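PDB 6IXO: myosin-2 from Saccharomyces cerevisiae, which transports organelles and other cargo along actin cables, moving with an N-terminal motor and binding cargo receptors through the globular tail domain described here. Local coordinates for residues 220-225 with 381-387; 104-108 with 154-159; 162-167 with 229-233. One frame throughout, in Å; residues are numbered along the deposited sequence. Where two conformers were deposited one is given.

All three contacts lie near the middle of the elongated, all-helical globular tail domain, the cargo-binding part of this class V myosin. Interaction 2 comes first along the chain and joins helix 97-124 to helix 134-180. Interaction 3 links helix 134-180, a little further on, to helix 223-247. Interaction 1 brings the late segment 381-387 back to the start of helix 223-247, so its segments alternate with those of interaction 3. Interactions 2 and 3 are buried and touch, Leu105 on Trp162; their centres are about 14 Å apart. Interaction 1 is partly buried. It touches interaction 2, centres about 12 Å apart, and meets interaction 3 only through helix 223-247.

Interaction 1. Residues 220-225 with 381-387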
loop_
_atom_site.group_PDB
_atom_site.type_symbol
_atom_site.label_atom_id
_atom_site.label_comp_id
_atom_site.label_asym_id
_atom_site.label_seq_id
_atom_site.Cartn_x
_atom_site.Cartn_y
_atom_site.Cartn_z
ATOM N N HIS A 220 -4.078 -11.027 7.460
ATOM C CA HIS A 220 -5.279 -10.561 8.146
ATOM C C HIS A 220 -5.405 -9.044 8.126
ATOM O O HIS A 220 -5.758 -8.434 9.112
ATOM C CB HIS A 220 -5.285 -11.081 9.604
ATOM C CG HIS A 220 -5.006 -12.547 9.705
ATOM N ND1 HIS A 220 -5.911 -13.502 9.293
ATOM C CD2 HIS A 220 -3.916 -13.221 10.141
ATOM C CE1 HIS A 220 -5.397 -14.702 9.492
ATOM N NE2 HIS A 220 -4.189 -14.562 10.005
ATOM N N ILE A 221 -5.119 -8.432 6.994
ATOM C CA ILE A 221 -5.233 -6.984 6.884
ATOM C C ILE A 221 -6.654 -6.617 6.538
ATOM O O ILE A 221 -7.266 -7.249 5.680
ATOM C CB ILE A 221 -4.309 -6.405 5.787
ATOM C CG1 ILE A 221 -2.856 -6.711 6.109
ATOM C CG2 ILE A 221 -4.507 -4.888 5.679
ATOM C CD1 ILE A 221 -2.417 -6.116 7.425
ATOM N N GLU A 222 -7.159 -5.572 7.174
ATOM C CA GLU A 222 -8.524 -5.096 6.942
ATOM C C GLU A 222 -8.779 -4.745 5.436
ATOM O O GLU A 222 -7.972 -4.065 4.806
ATOM C CB GLU A 222 -8.768 -3.900 7.885
ATOM C CG GLU A 222 -8.839 -4.265 9.444
ATOM C CD GLU A 222 -7.472 -4.267 10.224
ATOM O OE1 GLU A 222 -7.503 -4.168 11.496
ATOM O OE2 GLU A 222 -6.375 -4.393 9.609
ATOM N N ASN A 223 -9.890 -5.237 4.870
ATOM C CA ASN A 223 -10.166 -5.083 3.437
ATOM C C ASN A 223 -10.184 -3.630 2.945
ATOM O O ASN A 223 -9.858 -3.364 1.781
ATOM C CB ASN A 223 -11.500 -5.758 3.071
ATOM C CG ASN A 223 -11.354 -7.257 2.811
ATOM O OD1 ASN A 223 -10.240 -7.771 2.641
ATOM N ND2 ASN A 223 -12.486 -7.968 2.773
ATOM N N GLU A 224 -10.573 -2.689 3.799
ATOM C CA GLU A 224 -10.523 -1.266 3.412
ATOM C C GLU A 224 -9.125 -0.830 3.008
ATOM O O GLU A 224 -8.943 0.038 2.161
ATOM C CB GLU A 224 -10.984 -0.377 4.572
ATOM C CG GLU A 224 -12.441 -0.509 4.888
ATOM C CD GLU A 224 -12.758 -1.600 5.922
ATOM O OE1 GLU A 224 -11.882 -2.432 6.278
ATOM O OE2 GLU A 224 -13.912 -1.612 6.381
ATOM N N VAL A 225 -8.129 -1.417 3.642
ATOM C CA VAL A 225 -6.767 -1.015 3.378
ATOM C C VAL A 225 -6.325 -1.555 2.015
ATOM O O VAL A 225 -5.652 -0.872 1.216
ATOM C CB VAL A 225 -5.836 -1.534 4.479
ATOM C CG1 VAL A 225 -4.386 -1.335 4.071
ATOM C CG2 VAL A 225 -6.144 -0.828 5.845
ATOM N N PHE A 381 -5.773 2.919 7.397
ATOM C CA PHE A 381 -5.934 2.389 8.793
ATOM C C PHE A 381 -6.577 3.400 9.721
ATOM O O PHE A 381 -7.273 3.039 10.691
ATOM C CB PHE A 381 -4.578 1.998 9.381
ATOM C CG PHE A 381 -4.036 0.718 8.821
ATOM C CD1 PHE A 381 -4.564 -0.506 9.220
ATOM C CD2 PHE A 381 -3.030 0.730 7.862
ATOM C CE1 PHE A 381 -4.070 -1.709 8.709
ATOM C CE2 PHE A 381 -2.544 -0.472 7.324
ATOM C CZ PHE A 381 -3.056 -1.690 7.757
ATOM N N SER A 382 -6.294 4.681 9.484
ATOM C CA SER A 382 -6.709 5.715 10.433
ATOM C C SER A 382 -8.234 5.931 10.339
ATOM O O SER A 382 -8.833 6.629 11.183
ATOM C CB SER A 382 -5.965 7.029 10.170
ATOM O OG SER A 382 -6.527 7.686 9.032
ATOM N N LEU A 383 -8.847 5.338 9.311
ATOM C CA LEU A 383 -10.260 5.555 9.039
ATOM C C LEU A 383 -11.128 4.446 9.623
ATOM O O LEU A 383 -12.348 4.502 9.536
ATOM C CB LEU A 383 -10.530 5.640 7.525
ATOM C CG LEU A 383 -9.735 6.707 6.780
ATOM C CD1 LEU A 383 -10.105 6.604 5.280
ATOM C CD2 LEU A 383 -10.014 8.085 7.304
ATOM N N ILE A 384 -10.503 3.414 10.168
ATOM C CA ILE A 384 -11.296 2.307 10.674
ATOM C C ILE A 384 -10.998 2.053 12.159
ATOM O O ILE A 384 -9.930 2.425 12.688
ATOM C CB ILE A 384 -11.057 1.028 9.868
ATOM C CG1 ILE A 384 -9.657 0.506 10.116
ATOM C CG2 ILE A 384 -11.220 1.285 8.338
ATOM C CD1 ILE A 384 -9.344 -0.684 9.248
ATOM N N LYS A 385 -11.967 1.422 12.807
ATOM C CA LYS A 385 -11.940 1.167 14.244
ATOM C C LYS A 385 -10.752 0.303 14.544
ATOM O O LYS A 385 -10.422 -0.583 13.757
ATOM C CB LYS A 385 -13.228 0.484 14.685
ATOM N N THR A 386 -10.085 0.555 15.662
ATOM C CA THR A 386 -8.900 -0.227 15.988
ATOM C C THR A 386 -9.233 -1.625 16.456
ATOM O O THR A 386 -10.383 -1.939 16.810
ATOM C CB THR A 386 -8.027 0.463 17.063
ATOM O OG1 THR A 386 -8.787 0.680 18.264
ATOM C CG2 THR A 386 -7.549 1.786 16.549
ATOM N N ARG A 387 -8.197 -2.456 16.442
ATOM C CA ARG A 387 -8.288 -3.842 16.877
ATOM C C ARG A 387 -8.657 -3.924 18.381
ATOM O O ARG A 387 -7.880 -3.510 19.251
ATOM C CB ARG A 387 -6.955 -4.556 16.561
ATOM C CG ARG A 387 -6.502 -4.378 15.070
ATOM C CD ARG A 387 -5.160 -5.106 14.726
ATOM N NE ARG A 387 -5.032 -5.264 13.265
ATOM C CZ ARG A 387 -3.938 -5.645 12.594
ATOM N NH1 ARG A 387 -2.793 -5.910 13.223
ATOM N NH2 ARG A 387 -3.989 -5.742 11.257
HETATM O O HOH W 1 -2.758 -7.989 10.648
HETATM O O HOH W 2 -7.632 -1.896 12.673
#
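This contact packs a late loop of the globular tail domain against a helix-to-helix junction. A Schellman motif at His220 ends helix 202-218. Glu222 then takes the N-cap position of helix 223-247. Segment 381-387, the tail of a 3-10 turn and the loop after it, lies across this junction.

Glu222 is central. Its carboxylate makes a two-pronged salt bridge with Arg387: NE of Arg387 donates to OE1 of Glu222 at 3.2 Å, and NH2 of Arg387 donates to OE2 of Glu222 at 3.2 Å. Both bonds are close to straight, as expected when the two groups meet side by side. The aliphatic part of Glu222 is used too. Glu222 CB lies 3.5 Å from Ile384 CD1, so Ile384 packs beside the charged pair. Ile384 CG2 comes within 4.1 Å of Glu224 CD.

Phe381 fills the apolar side. Val225 CG2 sits 3.6 Å from the centroid of the Phe381 ring, almost on the ring normal, which is a CH-pi contact. Ile221 CG2 approaches CZ of Phe381 at 4.1 Å, and Glu222 OE2 lies at the ring edge. Helix 97-124 backs the site, with Ile221 on Val102 and Phe381 on Arg109. A water adds a bridge between the segments, donating to Glu222 OE1 at 2.6 Å and to Lys385 O at 3.3 Å.

Interaction 2. Residues 104-108 with 154-159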
loop_
_atom_site.group_PDB
_atom_site.type_symbol
_atom_site.label_atom_id
_atom_site.label_comp_id
_atom_site.label_asym_id
_atom_site.label_seq_id
_atom_site.Cartn_x
_atom_site.Cartn_y
_atom_site.Cartn_z
ATOM N N TRP A 104 4.887 -5.072 8.228
ATOM C CA TRP A 104 5.097 -3.957 9.152
ATOM C C TRP A 104 3.828 -3.136 9.348
ATOM O O TRP A 104 3.582 -2.648 10.442
ATOM C CB TRP A 104 6.278 -3.072 8.696
ATOM C CG TRP A 104 7.543 -3.729 9.092
ATOM C CD1 TRP A 104 8.468 -4.298 8.286
ATOM C CD2 TRP A 104 7.963 -3.988 10.438
ATOM N NE1 TRP A 104 9.461 -4.869 9.027
ATOM C CE2 TRP A 104 9.171 -4.707 10.361
ATOM C CE3 TRP A 104 7.434 -3.681 11.693
ATOM C CZ2 TRP A 104 9.866 -5.115 11.491
ATOM C CZ3 TRP A 104 8.121 -4.120 12.833
ATOM C CH2 TRP A 104 9.323 -4.815 12.716
ATOM N N LEU A 105 3.009 -2.987 8.308
ATOM C CA LEU A 105 1.711 -2.341 8.502
ATOM C C LEU A 105 0.880 -3.089 9.547
ATOM O O LEU A 105 0.215 -2.469 10.394
ATOM C CB LEU A 105 0.937 -2.268 7.158
ATOM C CG LEU A 105 1.527 -1.248 6.135
ATOM C CD1 LEU A 105 0.799 -1.384 4.754
ATOM C CD2 LEU A 105 1.417 0.181 6.660
ATOM N N ALA A 106 0.874 -4.422 9.459
ATOM C CA ALA A 106 0.090 -5.226 10.410
ATOM C C ALA A 106 0.604 -4.972 11.841
ATOM O O ALA A 106 -0.181 -4.798 12.800
ATOM C CB ALA A 106 0.196 -6.682 10.086
ATOM N N ASN A 107 1.925 -4.953 11.976
ATOM C CA ASN A 107 2.523 -4.855 13.313
ATOM C C ASN A 107 2.329 -3.485 13.940
ATOM O O ASN A 107 2.038 -3.355 15.142
ATOM C CB ASN A 107 4.004 -5.228 13.254
ATOM C CG ASN A 107 4.191 -6.705 13.406
ATOM O OD1 ASN A 107 4.198 -7.249 14.546
ATOM N ND2 ASN A 107 4.224 -7.410 12.271
ATOM N N VAL A 108 2.465 -2.451 13.129
ATOM C CA VAL A 108 2.263 -1.091 13.642
ATOM C C VAL A 108 0.781 -0.891 13.950
ATOM O O VAL A 108 0.417 -0.243 14.950
ATOM C CB VAL A 108 2.797 -0.030 12.653
ATOM C CG1 VAL A 108 2.360 1.365 13.072
ATOM C CG2 VAL A 108 4.335 -0.115 12.589
ATOM N N LEU A 154 3.566 7.139 13.016
ATOM C CA LEU A 154 4.353 6.029 12.448
ATOM C C LEU A 154 3.561 5.275 11.350
ATOM O O LEU A 154 4.079 4.994 10.260
ATOM C CB LEU A 154 4.776 5.032 13.526
ATOM C CG LEU A 154 5.604 3.815 13.059
ATOM C CD1 LEU A 154 6.928 4.262 12.388
ATOM C CD2 LEU A 154 5.936 2.895 14.265
ATOM N N SER A 155 2.321 4.934 11.665
ATOM C CA SER A 155 1.454 4.221 10.718
ATOM C C SER A 155 1.346 5.028 9.402
ATOM O O SER A 155 1.519 4.478 8.303
ATOM C CB SER A 155 0.074 4.010 11.343
ATOM O OG SER A 155 -0.786 3.236 10.501
ATOM N N TYR A 156 1.066 6.319 9.530
ATOM C CA TYR A 156 0.966 7.233 8.379
ATOM C C TYR A 156 2.242 7.238 7.557
ATOM O O TYR A 156 2.219 7.113 6.302
ATOM C CB TYR A 156 0.665 8.641 8.876
ATOM C CG TYR A 156 0.471 9.669 7.767
ATOM C CD1 TYR A 156 -0.790 9.873 7.209
ATOM C CD2 TYR A 156 1.536 10.437 7.301
ATOM C CE1 TYR A 156 -0.993 10.814 6.201
ATOM C CE2 TYR A 156 1.344 11.403 6.263
ATOM C CZ TYR A 156 0.077 11.568 5.735
ATOM O OH TYR A 156 -0.158 12.498 4.751
ATOM N N ASN A 157 3.357 7.399 8.262
ATOM C CA ASN A 157 4.677 7.457 7.651
ATOM C C ASN A 157 4.994 6.189 6.919
ATOM O O ASN A 157 5.372 6.242 5.742
ATOM C CB ASN A 157 5.774 7.749 8.717
ATOM C CG ASN A 157 5.693 9.149 9.211
ATOM O OD1 ASN A 157 4.908 9.942 8.663
ATOM N ND2 ASN A 157 6.482 9.491 10.242
ATOM N N ILE A 158 4.845 5.038 7.563
ATOM C CA ILE A 158 5.292 3.825 6.868
ATOM C C ILE A 158 4.284 3.469 5.750
ATOM O O ILE A 158 4.667 2.886 4.740
ATOM C CB ILE A 158 5.520 2.602 7.820
ATOM C CG1 ILE A 158 4.252 2.160 8.560
ATOM C CG2 ILE A 158 6.684 2.884 8.754
ATOM C CD1 ILE A 158 4.353 0.681 8.973
ATOM N N TYR A 159 3.032 3.872 5.899
ATOM C CA TYR A 159 2.055 3.618 4.817
ATOM C C TYR A 159 2.504 4.414 3.559
ATOM O O TYR A 159 2.523 3.882 2.424
ATOM C CB TYR A 159 0.653 4.043 5.234
ATOM C CG TYR A 159 -0.343 3.798 4.095
ATOM C CD1 TYR A 159 -0.861 2.535 3.895
ATOM C CD2 TYR A 159 -0.746 4.824 3.252
ATOM C CE1 TYR A 159 -1.778 2.261 2.844
ATOM C CE2 TYR A 159 -1.661 4.589 2.174
ATOM C CZ TYR A 159 -2.153 3.315 1.981
ATOM O OH TYR A 159 -3.082 3.054 0.993
HETATM O O HOH W 3 0.069 0.682 10.400
#
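Helices 97-124 and 134-180 follow each other in the chain and run antiparallel, forming a helical hairpin within the globular tail domain. Here the short segments meet at 173°, with axes 10.0 Å apart.

The main bump on one side is Ile158. Its CD1 enters a hollow lined by Trp104, Leu105 and Val108, lying 3.7 Å from Trp104 O, 3.8 Å from Leu105 CD2 and 3.7 Å from Val108 CG2. Val108 is the answering bump. It fits between Leu154, Ser155 and Ile158, with Val108 CG2 3.8 Å from Leu154 CD2 and Val108 CG1 3.8 Å from Ser155 CA. Val108 and Ser155 have the nearest CA atoms, 6.1 Å apart, consistent with the small Ser155 side chain leaving room for Val108. Leu105 CD2 settles beside Tyr159, 4.2 Å from Tyr159 CB and at the edge of its ring.

Helix 71-90 covers Trp104 and Ile158. Ser155 OG hydrogen-bonds to Asp379, and a water bridges the hairpin, donating to Ser155 OG at 2.7 Å and to Leu105 O at 3.2 Å.

Interaction 3. Residues 162-167 with 229-233; sequences WLKKLQ and VVTTL
Leu163 overlaps three side chains of the facing helix: its CD1 lies 4.2 Å from Val229 CG1 and 3.9 Å from Leu233 CD2, and its CD2 lies 3.8 Å from Thr232 CG2. It takes chi1 t and chi2 p. Both segments are regular alpha-helix. They run in broadly the same direction, crossing at -41° with axes 10.8 Å apart. Leu163 pairs with Val229 (CA to CA 7.3 Å) and Gln167 with Leu233 (6.6 Å).

This is helix-helix packing in the core of the all-helical cargo-binding tail domain, between helices 134-180 and 223-247. Leu166 (m, t) places CD1 4.2 Å from Val229 CG1 and 3.9 Å from Leu233 CD1. Leu233 is also m, t. Trp162, with chi1 t and chi2 59°, brings its ring edge to Val229 (t), CZ3 to CG2 4.0 Å; its NE1 hydrogen-bonds to Leu97 O. Thr232 (m) hydrogen-bonds through OG1 to Ala228 O. Gln167 (m, t) hydrogen-bonds through NE2 to Glu373 O, while Gln167 CG packs 3.8 Å from Leu233 CD2.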
loop_
_atom_site.group_PDB
_atom_site.type_symbol
_atom_site.label_atom_id
_atom_site.label_comp_id
_atom_site.label_asym_id
_atom_site.label_seq_id
_atom_site.Cartn_x
_atom_site.Cartn_y
_atom_site.Cartn_z
ATOM N N TRP A 162 5.921 3.191 2.044
ATOM C CA TRP A 162 5.697 1.939 1.329
ATOM C C TRP A 162 4.961 2.159 0.015
ATOM O O TRP A 162 5.344 1.618 -1.012
ATOM C CB TRP A 162 4.891 0.997 2.194
ATOM C CG TRP A 162 4.686 -0.398 1.613
ATOM C CD1 TRP A 162 5.665 -1.306 1.250
ATOM C CD2 TRP A 162 3.440 -1.025 1.362
ATOM N NE1 TRP A 162 5.077 -2.477 0.821
ATOM C CE2 TRP A 162 3.710 -2.329 0.891
ATOM C CE3 TRP A 162 2.110 -0.620 1.499
ATOM C CZ2 TRP A 162 2.700 -3.223 0.544
ATOM C CZ3 TRP A 162 1.098 -1.526 1.177
ATOM C CH2 TRP A 162 1.396 -2.808 0.712
ATOM N N LEU A 163 3.895 2.939 0.072
ATOM C CA LEU A 163 3.047 3.129 -1.096
ATOM C C LEU A 163 3.869 3.812 -2.213
ATOM O O LEU A 163 3.742 3.461 -3.390
ATOM C CB LEU A 163 1.807 3.951 -0.726
ATOM C CG LEU A 163 0.658 3.966 -1.756
ATOM C CD1 LEU A 163 0.360 2.563 -2.294
ATOM C CD2 LEU A 163 -0.630 4.578 -1.177
ATOM N N LYS A 164 4.730 4.752 -1.838
ATOM C CA LYS A 164 5.580 5.402 -2.837
ATOM C C LYS A 164 6.534 4.411 -3.484
ATOM O O LYS A 164 6.750 4.433 -4.701
ATOM C CB LYS A 164 6.367 6.560 -2.210
ATOM C CG LYS A 164 7.426 7.135 -3.194
ATOM C CD LYS A 164 8.154 8.390 -2.607
ATOM C CE LYS A 164 7.156 9.519 -2.244
ATOM N NZ LYS A 164 6.393 10.089 -3.449
ATOM N N LYS A 165 7.104 3.521 -2.691
ATOM C CA LYS A 165 7.976 2.489 -3.252
ATOM C C LYS A 165 7.216 1.567 -4.198
ATOM O O LYS A 165 7.756 1.171 -5.238
ATOM C CB LYS A 165 8.637 1.648 -2.129
ATOM C CG LYS A 165 9.794 2.384 -1.402
ATOM C CD LYS A 165 10.102 1.616 -0.045
ATOM C CE LYS A 165 11.221 2.364 0.718
ATOM N NZ LYS A 165 12.502 2.274 0.005
ATOM N N LEU A 166 5.979 1.231 -3.839
ATOM C CA LEU A 166 5.128 0.452 -4.740
ATOM C C LEU A 166 4.915 1.169 -6.075
ATOM O O LEU A 166 4.997 0.545 -7.118
ATOM C CB LEU A 166 3.755 0.181 -4.121
ATOM C CG LEU A 166 3.817 -0.748 -2.888
ATOM C CD1 LEU A 166 2.385 -0.923 -2.441
ATOM C CD2 LEU A 166 4.415 -2.150 -3.184
ATOM N N GLN A 167 4.602 2.459 -6.021
ATOM C CA GLN A 167 4.454 3.239 -7.250
ATOM C C GLN A 167 5.699 3.187 -8.119
ATOM O O GLN A 167 5.589 3.038 -9.351
ATOM C CB GLN A 167 4.120 4.701 -6.926
ATOM C CG GLN A 167 2.714 4.878 -6.288
ATOM C CD GLN A 167 2.297 6.343 -6.227
ATOM O OE1 GLN A 167 3.116 7.209 -6.003
ATOM N NE2 GLN A 167 1.023 6.613 -6.456
ATOM N N VAL A 229 -5.061 0.785 -1.155
ATOM C CA VAL A 229 -3.758 0.592 -1.771
ATOM C C VAL A 229 -3.915 0.303 -3.264
ATOM O O VAL A 229 -3.269 0.907 -4.119
ATOM C CB VAL A 229 -3.015 -0.573 -1.116
ATOM C CG1 VAL A 229 -1.790 -0.979 -1.985
ATOM C CG2 VAL A 229 -2.615 -0.177 0.332
ATOM N N VAL A 230 -4.808 -0.618 -3.590
ATOM C CA VAL A 230 -4.904 -1.005 -4.990
ATOM C C VAL A 230 -5.552 0.065 -5.862
ATOM O O VAL A 230 -5.139 0.281 -7.025
ATOM C CB VAL A 230 -5.687 -2.350 -5.105
ATOM C CG1 VAL A 230 -5.968 -2.666 -6.610
ATOM C CG2 VAL A 230 -4.818 -3.444 -4.486
ATOM N N THR A 231 -6.558 0.762 -5.340
ATOM C CA THR A 231 -7.183 1.870 -6.066
ATOM C C THR A 231 -6.151 2.961 -6.379
ATOM O O THR A 231 -6.102 3.548 -7.485
ATOM C CB THR A 231 -8.345 2.460 -5.228
ATOM O OG1 THR A 231 -9.432 1.526 -5.223
ATOM C CG2 THR A 231 -8.814 3.787 -5.811
ATOM N N THR A 232 -5.327 3.262 -5.371
ATOM C CA THR A 232 -4.243 4.265 -5.583
ATOM C C THR A 232 -3.296 3.783 -6.681
ATOM O O THR A 232 -2.933 4.531 -7.596
ATOM C CB THR A 232 -3.439 4.524 -4.280
ATOM O OG1 THR A 232 -4.314 5.069 -3.297
ATOM C CG2 THR A 232 -2.274 5.523 -4.523
ATOM N N LEU A 233 -2.941 2.510 -6.644
ATOM C CA LEU A 233 -1.973 2.015 -7.632
ATOM C C LEU A 233 -2.554 1.902 -9.055
ATOM O O LEU A 233 -1.849 2.185 -10.044
ATOM C CB LEU A 233 -1.420 0.658 -7.194
ATOM C CG LEU A 233 -0.551 0.762 -5.913
ATOM C CD1 LEU A 233 -0.086 -0.619 -5.471
ATOM C CD2 LEU A 233 0.691 1.714 -6.056
#